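Local coordinates for protein alcohol dehydrogenase (Escherichia coli, PDB 5VM2) that is of unknown specificity but belongs to the zinc-containing alcohol dehydrogenase family and probably oxidises alcohols with NAD or NADP as acceptor, at residues K2-I7 with M14-A19; P22-D27 with Y128-E133. All blocks are in the same frame, centred on the assembly; numbering follows the deposited sequence.

Contact 1: K2-I7 with M14-A19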
ATOM      1  N   LYS A   2     -17.877   6.694  23.436  1.00 95.67           N
ATOM      2  CA  LYS A   2     -16.604   7.374  23.604  1.00 88.49           C
ATOM      3  C   LYS A   2     -15.630   6.931  22.520  1.00 78.87           C
ATOM      4  O   LYS A   2     -15.827   5.905  21.867  1.00 77.51           O
ATOM      5  CB  LYS A   2     -16.020   7.086  24.988  1.00 90.86           C
ATOM      6  CG  LYS A   2     -14.634   7.670  25.211  1.00 89.64           C
ATOM      7  CD  LYS A   2     -13.694   6.644  25.822  1.00 87.99           C
ATOM      8  CE  LYS A   2     -12.340   7.256  26.142  1.00 85.24           C
ATOM      9  NZ  LYS A   2     -11.227   6.296  25.906  1.00 80.78           N
ATOM     10  N   ASN A   3     -14.578   7.718  22.338  1.00 72.80           N
ATOM     11  CA  ASN A   3     -13.551   7.451  21.345  1.00 64.98           C
ATOM     12  C   ASN A   3     -12.173   7.472  21.997  1.00 62.31           C
ATOM     13  O   ASN A   3     -11.999   7.913  23.136  1.00 63.73           O
ATOM     14  CB  ASN A   3     -13.627   8.488  20.214  1.00 61.52           C
ATOM     15  CG  ASN A   3     -12.903   8.051  18.962  1.00 57.52           C
ATOM     16  OD1 ASN A   3     -12.587   6.874  18.792  1.00 57.82           O
ATOM     17  ND2 ASN A   3     -12.639   8.999  18.073  1.00 55.90           N
ATOM     18  N   SER A   4     -11.188   6.973  21.254  1.00 58.48           N
ATOM     19  CA  SER A   4      -9.788   7.072  21.634  1.00 56.40           C
ATOM     20  C   SER A   4      -8.953   6.997  20.365  1.00 51.85           C
ATOM     21  O   SER A   4      -9.437   6.591  19.306  1.00 49.50           O
ATOM     22  CB  SER A   4      -9.382   5.970  22.621  1.00 57.48           C
ATOM     23  OG  SER A   4      -9.212   4.725  21.962  1.00 56.40           O
ATOM     24  N   LYS A   5      -7.695   7.418  20.471  1.00 52.08           N
ATOM     25  CA  LYS A   5      -6.762   7.311  19.360  1.00 50.35           C
ATOM     26  C   LYS A   5      -5.407   6.865  19.879  1.00 49.18           C
ATOM     27  O   LYS A   5      -5.017   7.192  21.004  1.00 52.60           O
ATOM     28  CB  LYS A   5      -6.574   8.634  18.593  1.00 53.64           C
ATOM     29  CG  LYS A   5      -7.766   9.560  18.556  1.00 57.88           C
ATOM     30  CD  LYS A   5      -7.387  10.935  17.999  1.00 60.45           C
ATOM     31  CE  LYS A   5      -6.583  11.758  18.995  1.00 63.88           C
ATOM     32  NZ  LYS A   5      -6.404  13.175  18.555  1.00 65.54           N
ATOM     33  N   ALA A   6      -4.690   6.124  19.042  1.00 45.90           N
ATOM     34  CA  ALA A   6      -3.294   5.795  19.291  1.00 46.78           C
ATOM     35  C   ALA A   6      -2.425   6.910  18.724  1.00 46.96           C
ATOM     36  O   ALA A   6      -2.514   7.231  17.533  1.00 45.55           O
ATOM     37  CB  ALA A   6      -2.928   4.451  18.666  1.00 45.59           C
ATOM     38  N   ILE A   7      -1.585   7.495  19.572  1.00 49.22           N
ATOM     39  CA  ILE A   7      -0.786   8.660  19.219  1.00 49.91           C
ATOM     40  C   ILE A   7       0.686   8.301  19.347  1.00 49.33           C
ATOM     41  O   ILE A   7       1.077   7.558  20.253  1.00 49.62           O
ATOM     42  CB  ILE A   7      -1.144   9.870  20.112  1.00 56.65           C
ATOM     43  CG1 ILE A   7      -2.389  10.574  19.584  1.00 58.34           C
ATOM     44  CG2 ILE A   7       0.007  10.853  20.226  1.00 60.96           C
ATOM     45  CD1 ILE A   7      -3.550   9.659  19.417  1.00 58.00           C
ATOM     46  N   MET A  14       4.188   4.756  21.406  1.00 58.98           N
ATOM     47  CA  MET A  14       2.756   4.933  21.215  1.00 57.19           C
ATOM     48  C   MET A  14       2.037   4.857  22.554  1.00 60.81           C
ATOM     49  O   MET A  14       2.448   4.116  23.454  1.00 62.75           O
ATOM     50  CB  MET A  14       2.190   3.847  20.298  1.00 53.57           C
ATOM     51  CG  MET A  14       2.932   3.662  18.990  1.00 51.70           C
ATOM     52  SD  MET A  14       2.644   5.040  17.871  1.00 49.99           S
ATOM     53  CE  MET A  14       0.880   4.894  17.605  1.00 47.84           C
ATOM     54  N   LYS A  15       0.957   5.631  22.685  1.00 60.33           N
ATOM     55  CA  LYS A  15      -0.072   5.305  23.666  1.00 60.67           C
ATOM     56  C   LYS A  15      -1.432   5.742  23.148  1.00 57.22           C
ATOM     57  O   LYS A  15      -1.548   6.492  22.175  1.00 55.10           O
ATOM     58  CB  LYS A  15       0.177   5.927  25.050  1.00 64.14           C
ATOM     59  CG  LYS A  15       1.628   5.995  25.446  1.00 65.16           C
ATOM     60  CD  LYS A  15       1.813   5.600  26.886  1.00 66.56           C
ATOM     61  CE  LYS A  15       3.215   5.924  27.363  1.00 69.16           C
ATOM     62  NZ  LYS A  15       3.302   7.349  27.765  1.00 71.01           N
ATOM     63  N   ILE A  16      -2.459   5.279  23.853  1.00 56.88           N
ATOM     64  CA  ILE A  16      -3.853   5.498  23.498  1.00 55.19           C
ATOM     65  C   ILE A  16      -4.418   6.531  24.464  1.00 57.52           C
ATOM     66  O   ILE A  16      -4.438   6.309  25.683  1.00 59.10           O
ATOM     67  CB  ILE A  16      -4.655   4.187  23.549  1.00 55.52           C
ATOM     68  CG1 ILE A  16      -4.042   3.156  22.595  1.00 52.88           C
ATOM     69  CG2 ILE A  16      -6.125   4.434  23.237  1.00 55.49           C
ATOM     70  CD1 ILE A  16      -4.639   1.777  22.724  1.00 52.82           C
ATOM     71  N   ILE A  17      -4.869   7.661  23.927  1.00 57.51           N
ATOM     72  CA  ILE A  17      -5.441   8.726  24.736  1.00 61.13           C
ATOM     73  C   ILE A  17      -6.902   8.898  24.351  1.00 61.61           C
ATOM     74  O   ILE A  17      -7.354   8.439  23.300  1.00 54.01           O
ATOM     75  CB  ILE A  17      -4.675  10.053  24.578  1.00 61.23           C
ATOM     76  CG1 ILE A  17      -4.659  10.488  23.108  1.00 57.53           C
ATOM     77  CG2 ILE A  17      -3.259   9.918  25.117  1.00 62.06           C
ATOM     78  CD1 ILE A  17      -3.836  11.735  22.851  1.00 56.27           C
ATOM     79  N   SER A  18      -7.645   9.573  25.221  1.00 66.55           N
ATOM     80  CA  SER A  18      -9.047   9.822  24.939  1.00 67.63           C
ATOM     81  C   SER A  18      -9.195  10.774  23.754  1.00 65.17           C
ATOM     82  O   SER A  18      -8.303  11.565  23.432  1.00 63.95           O
ATOM     83  CB  SER A  18      -9.754  10.397  26.167  1.00 73.46           C
ATOM     84  OG  SER A  18     -11.152  10.169  26.094  1.00 75.13           O
ATOM     85  N   ALA A  19     -10.344  10.674  23.093  1.00 64.98           N
ATOM     86  CA  ALA A  19     -10.660  11.536  21.967  1.00 64.73           C
ATOM     87  C   ALA A  19     -12.168  11.649  21.856  1.00 66.58           C
ATOM     88  O   ALA A  19     -12.904  10.756  22.284  1.00 67.76           O
ATOM     89  CB  ALA A  19     -10.075  11.004  20.657  1.00 61.91           C
TER
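The flat side-chain amide of Asn3 passes loosely by Ala19, ND2 4.2 Å from Ala19 CB, while the hydrogen bond of ND2 goes to Tyr128 O. Above the plane of the Asn3 main-chain carbonyl stands Ala19 N, 61° out of it, in a hydrogen bond of 3.2 Å between Ala19 N and Asn3 O; the return bond from Asn3 N is weak. Further along this antiparallel hairpin the ladder tightens: Lys5 pairs with Ile17 by two bonds and Ile7 with Lys15 by two more, Ile7 N reaching Lys15 O at 2.8 Å. On the face that carries Lys5, Ile7 and Ile17, Lys5 CG presses on Ala19 CB at 3.4 Å, tighter than usual. The two isoleucine chains cross at about a right angle, Ile17 CD1 3.8 Å from Ile7 CG1; chi1 of 58° puts Ile17 CG1 3.9 Å from Ile7 CD1. On the other face Ala6 CB meets Met14 CE at 4.0 Å. Lys5 NZ forms a salt bridge with Glu60, and Ser4 OG is hydrogen-bonded to the Tyr321 hydroxyl. The hairpin of strands 3-10 and 13-19 also bonds through the Ala6 backbone to Leu125, just ahead of strand 128-132, while Met14 N bonds to Gln325 on helix 324-333.

Contact 2: P22-D27 with Y128-E133; sequences PVPKED and YLCHPE
Asp27 O accepts a nearly straight hydrogen bond from Glu133 N (2.9 Å), closing one end of a contact in which the irregular segment 22-27 and the strand segment 128-133 run almost the same way. End to end, their directions differ by 7°. The side-chain contact centres on Cys130. Its CB points at the 22-27 segment, and SG, set beside its own backbone N and anti to the carbonyl carbon (chi1 -65°), reaches in among the prolines. Pro22 CB lies 3.5 Å from Cys130 SG, and the sulphur is 3.6 Å from Pro24 N, so the one sulphur lies against Pro22 and the Val23-Pro24 peptide bond. Pro24 CB adds a looser contact to the same sulphur. At the start of the strand the Pro22 ring crosses the Tyr128 side chain at about a right angle, with Pro22 CD 4.0 Å from Tyr128 CB, while the phenol leads away from the contact. At the far end Glu133 CB rests 3.4 Å from Asp27 O, the same oxygen that takes the backbone bond. The two carboxylates stay apart, Asp27 OD2 being 6.1 Å from Glu133 OE1. Alternation along the strand turns Leu129 and His131 away from the prolines; the His131 ring bonds through NE2 to Glu90 O and packs on Val93 of strand 92-93. Leu129 and His131 bond by their backbones to Ile31 and Val29 of strand 28-37, and Pro24 packs on Leu30 of that strand. The 22-27 segment, which leads into strand 28-37, thus lies along strand 128-132 at the surface of the GroES-like domain.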
ATOM      1  N   PRO A  22     -15.941  12.226  16.379  1.00 62.00           N
ATOM      2  CA  PRO A  22     -16.107  13.287  15.385  1.00 60.79           C
ATOM      3  C   PRO A  22     -17.539  13.349  14.882  1.00 59.90           C
ATOM      4  O   PRO A  22     -18.278  12.362  14.904  1.00 58.86           O
ATOM      5  CB  PRO A  22     -15.140  12.889  14.264  1.00 58.59           C
ATOM      6  CG  PRO A  22     -14.287  11.786  14.828  1.00 58.26           C
ATOM      7  CD  PRO A  22     -15.114  11.120  15.876  1.00 59.12           C
ATOM      8  N   VAL A  23     -17.930  14.534  14.437  1.00 60.76           N
ATOM      9  CA  VAL A  23     -19.246  14.764  13.850  1.00 60.57           C
ATOM     10  C   VAL A  23     -19.075  14.823  12.338  1.00 58.89           C
ATOM     11  O   VAL A  23     -18.294  15.655  11.850  1.00 58.00           O
ATOM     12  CB  VAL A  23     -19.886  16.053  14.383  1.00 62.78           C
ATOM     13  CG1 VAL A  23     -21.095  16.427  13.546  1.00 63.26           C
ATOM     14  CG2 VAL A  23     -20.271  15.879  15.841  1.00 65.01           C
ATOM     15  N   PRO A  24     -19.763  13.981  11.569  1.00 57.79           N
ATOM     16  CA  PRO A  24     -19.573  13.996  10.114  1.00 55.75           C
ATOM     17  C   PRO A  24     -20.103  15.290   9.516  1.00 57.00           C
ATOM     18  O   PRO A  24     -21.200  15.742   9.850  1.00 56.66           O
ATOM     19  CB  PRO A  24     -20.377  12.781   9.628  1.00 54.75           C
ATOM     20  CG  PRO A  24     -21.005  12.162  10.853  1.00 54.76           C
ATOM     21  CD  PRO A  24     -20.898  13.135  11.974  1.00 56.97           C
ATOM     22  N   LYS A  25     -19.306  15.894   8.637  1.00 56.97           N
ATOM     23  CA  LYS A  25     -19.825  16.964   7.804  1.00 59.18           C
ATOM     24  C   LYS A  25     -20.906  16.402   6.879  1.00 56.37           C
ATOM     25  O   LYS A  25     -21.119  15.190   6.790  1.00 54.43           O
ATOM     26  CB  LYS A  25     -18.699  17.619   7.004  1.00 61.57           C
ATOM     27  CG  LYS A  25     -17.483  18.019   7.832  1.00 63.57           C
ATOM     28  CD  LYS A  25     -17.631  19.409   8.430  1.00 69.30           C
ATOM     29  CE  LYS A  25     -16.293  19.938   8.928  1.00 70.83           C
ATOM     30  NZ  LYS A  25     -15.617  18.971   9.837  1.00 69.41           N
ATOM     31  N   GLU A  26     -21.593  17.302   6.175  1.00 57.41           N
ATOM     32  CA  GLU A  26     -22.785  16.889   5.442  1.00 60.05           C
ATOM     33  C   GLU A  26     -22.482  15.951   4.279  1.00 58.78           C
ATOM     34  O   GLU A  26     -23.403  15.301   3.774  1.00 58.56           O
ATOM     35  CB  GLU A  26     -23.545  18.112   4.934  1.00 65.06           C
ATOM     36  CG  GLU A  26     -22.768  18.986   3.974  1.00 68.02           C
ATOM     37  CD  GLU A  26     -23.666  19.962   3.247  1.00 72.38           C
ATOM     38  OE1 GLU A  26     -23.247  20.470   2.184  1.00 73.97           O
ATOM     39  OE2 GLU A  26     -24.786  20.223   3.731  1.00 74.40           O
ATOM     40  N   ASP A  27     -21.228  15.858   3.840  1.00 58.21           N
ATOM     41  CA  ASP A  27     -20.859  14.952   2.760  1.00 58.48           C
ATOM     42  C   ASP A  27     -20.008  13.783   3.242  1.00 53.60           C
ATOM     43  O   ASP A  27     -19.403  13.089   2.418  1.00 52.10           O
ATOM     44  CB  ASP A  27     -20.124  15.711   1.652  1.00 64.83           C
ATOM     45  CG  ASP A  27     -18.735  16.158   2.070  1.00 68.45           C
ATOM     46  OD1 ASP A  27     -18.590  16.664   3.202  1.00 70.19           O
ATOM     47  OD2 ASP A  27     -17.787  16.004   1.269  1.00 69.47           O
ATOM     48  N   TYR A 128     -13.370   5.748  16.033  1.00 49.51           N
ATOM     49  CA  TYR A 128     -14.323   6.449  15.185  1.00 48.01           C
ATOM     50  C   TYR A 128     -13.596   7.502  14.365  1.00 49.35           C
ATOM     51  O   TYR A 128     -12.773   8.252  14.898  1.00 50.64           O
ATOM     52  CB  TYR A 128     -15.424   7.122  16.019  1.00 48.50           C
ATOM     53  CG  TYR A 128     -16.320   6.158  16.760  1.00 52.10           C
ATOM     54  CD1 TYR A 128     -17.446   5.621  16.150  1.00 54.24           C
ATOM     55  CD2 TYR A 128     -16.037   5.777  18.065  1.00 54.56           C
ATOM     56  CE1 TYR A 128     -18.270   4.732  16.823  1.00 57.07           C
ATOM     57  CE2 TYR A 128     -16.855   4.885  18.746  1.00 57.14           C
ATOM     58  CZ  TYR A 128     -17.969   4.368  18.118  1.00 57.72           C
ATOM     59  OH  TYR A 128     -18.788   3.483  18.784  1.00 59.71           O
ATOM     60  N   LEU A 129     -13.914   7.564  13.074  1.00 48.95           N
ATOM     61  CA  LEU A 129     -13.371   8.606  12.213  1.00 48.06           C
ATOM     62  C   LEU A 129     -14.396   8.967  11.146  1.00 46.13           C
ATOM     63  O   LEU A 129     -15.323   8.204  10.859  1.00 45.14           O
ATOM     64  CB  LEU A 129     -12.039   8.180  11.572  1.00 47.31           C
ATOM     65  CG  LEU A 129     -11.953   6.997  10.602  1.00 45.31           C
ATOM     66  CD1 LEU A 129     -12.345   7.381   9.175  1.00 45.64           C
ATOM     67  CD2 LEU A 129     -10.543   6.424  10.608  1.00 42.76           C
ATOM     68  N   CYS A 130     -14.207  10.142  10.553  1.00 45.35           N
ATOM     69  CA  CYS A 130     -15.062  10.638   9.486  1.00 46.31           C
ATOM     70  C   CYS A 130     -14.281  10.687   8.182  1.00 44.11           C
ATOM     71  O   CYS A 130     -13.083  10.985   8.175  1.00 44.25           O
ATOM     72  CB  CYS A 130     -15.610  12.025   9.820  1.00 49.40           C
ATOM     73  SG  CYS A 130     -16.703  12.037  11.254  1.00 53.35           S
ATOM     74  N   HIS A 131     -14.967  10.392   7.078  1.00 42.25           N
ATOM     75  CA  HIS A 131     -14.330  10.387   5.773  1.00 40.20           C
ATOM     76  C   HIS A 131     -15.334  10.862   4.737  1.00 39.46           C
ATOM     77  O   HIS A 131     -16.532  10.578   4.875  1.00 39.10           O
ATOM     78  CB  HIS A 131     -13.807   8.996   5.395  1.00 39.34           C
ATOM     79  CG  HIS A 131     -12.674   9.025   4.418  1.00 36.92           C
ATOM     80  ND1 HIS A 131     -11.495   9.696   4.667  1.00 35.39           N
ATOM     81  CD2 HIS A 131     -12.543   8.480   3.185  1.00 35.77           C
ATOM     82  CE1 HIS A 131     -10.685   9.558   3.632  1.00 34.81           C
ATOM     83  NE2 HIS A 131     -11.296   8.823   2.720  1.00 33.94           N
ATOM     84  N   PRO A 132     -14.890  11.587   3.710  1.00 38.88           N
ATOM     85  CA  PRO A 132     -15.815  11.985   2.644  1.00 40.81           C
ATOM     86  C   PRO A 132     -16.418  10.768   1.958  1.00 41.15           C
ATOM     87  O   PRO A 132     -15.728   9.789   1.664  1.00 37.76           O
ATOM     88  CB  PRO A 132     -14.931  12.790   1.680  1.00 41.14           C
ATOM     89  CG  PRO A 132     -13.715  13.160   2.463  1.00 39.58           C
ATOM     90  CD  PRO A 132     -13.519  12.070   3.468  1.00 37.55           C
ATOM     91  N   GLU A 133     -17.727  10.843   1.711  1.00 44.17           N
ATOM     92  CA  GLU A 133     -18.423   9.772   1.011  1.00 45.21           C
ATOM     93  C   GLU A 133     -17.790   9.475  -0.344  1.00 42.62           C
ATOM     94  O   GLU A 133     -17.818   8.328  -0.806  1.00 40.67           O
ATOM     95  CB  GLU A 133     -19.901  10.147   0.859  1.00 51.14           C
ATOM     96  CG  GLU A 133     -20.568   9.703  -0.431  1.00 55.84           C
ATOM     97  CD  GLU A 133     -21.825  10.502  -0.737  1.00 61.58           C
ATOM     98  OE1 GLU A 133     -21.849  11.715  -0.441  1.00 62.96           O
ATOM     99  OE2 GLU A 133     -22.793   9.916  -1.266  1.00 63.66           O
TER

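In the fold
Contact 1 and contact 2 follow one another along the chain: the hairpin closes at Ala19, and three residues on, Pro22 opens the segment that lies on strand 128-132. Their centres are 18 Å apart, yet they touch where Tyr128 begins that strand: Asn3 ND2 probably donates to Tyr128 O (3.3 Å), Lys2 O packs 3.4 Å from Tyr128 CE2, and Asn3 ND2 sits 3.9 Å from Pro22 CD. Contact 2 is packing at a distance from both metals: the side chain of Pro132 is about 13 Å from the zinc ion held by Cys95, Cys98, Cys101 and Cys109, and that of Leu129 about 14 Å from the magnesium ion at His65, Glu66 and Glu152.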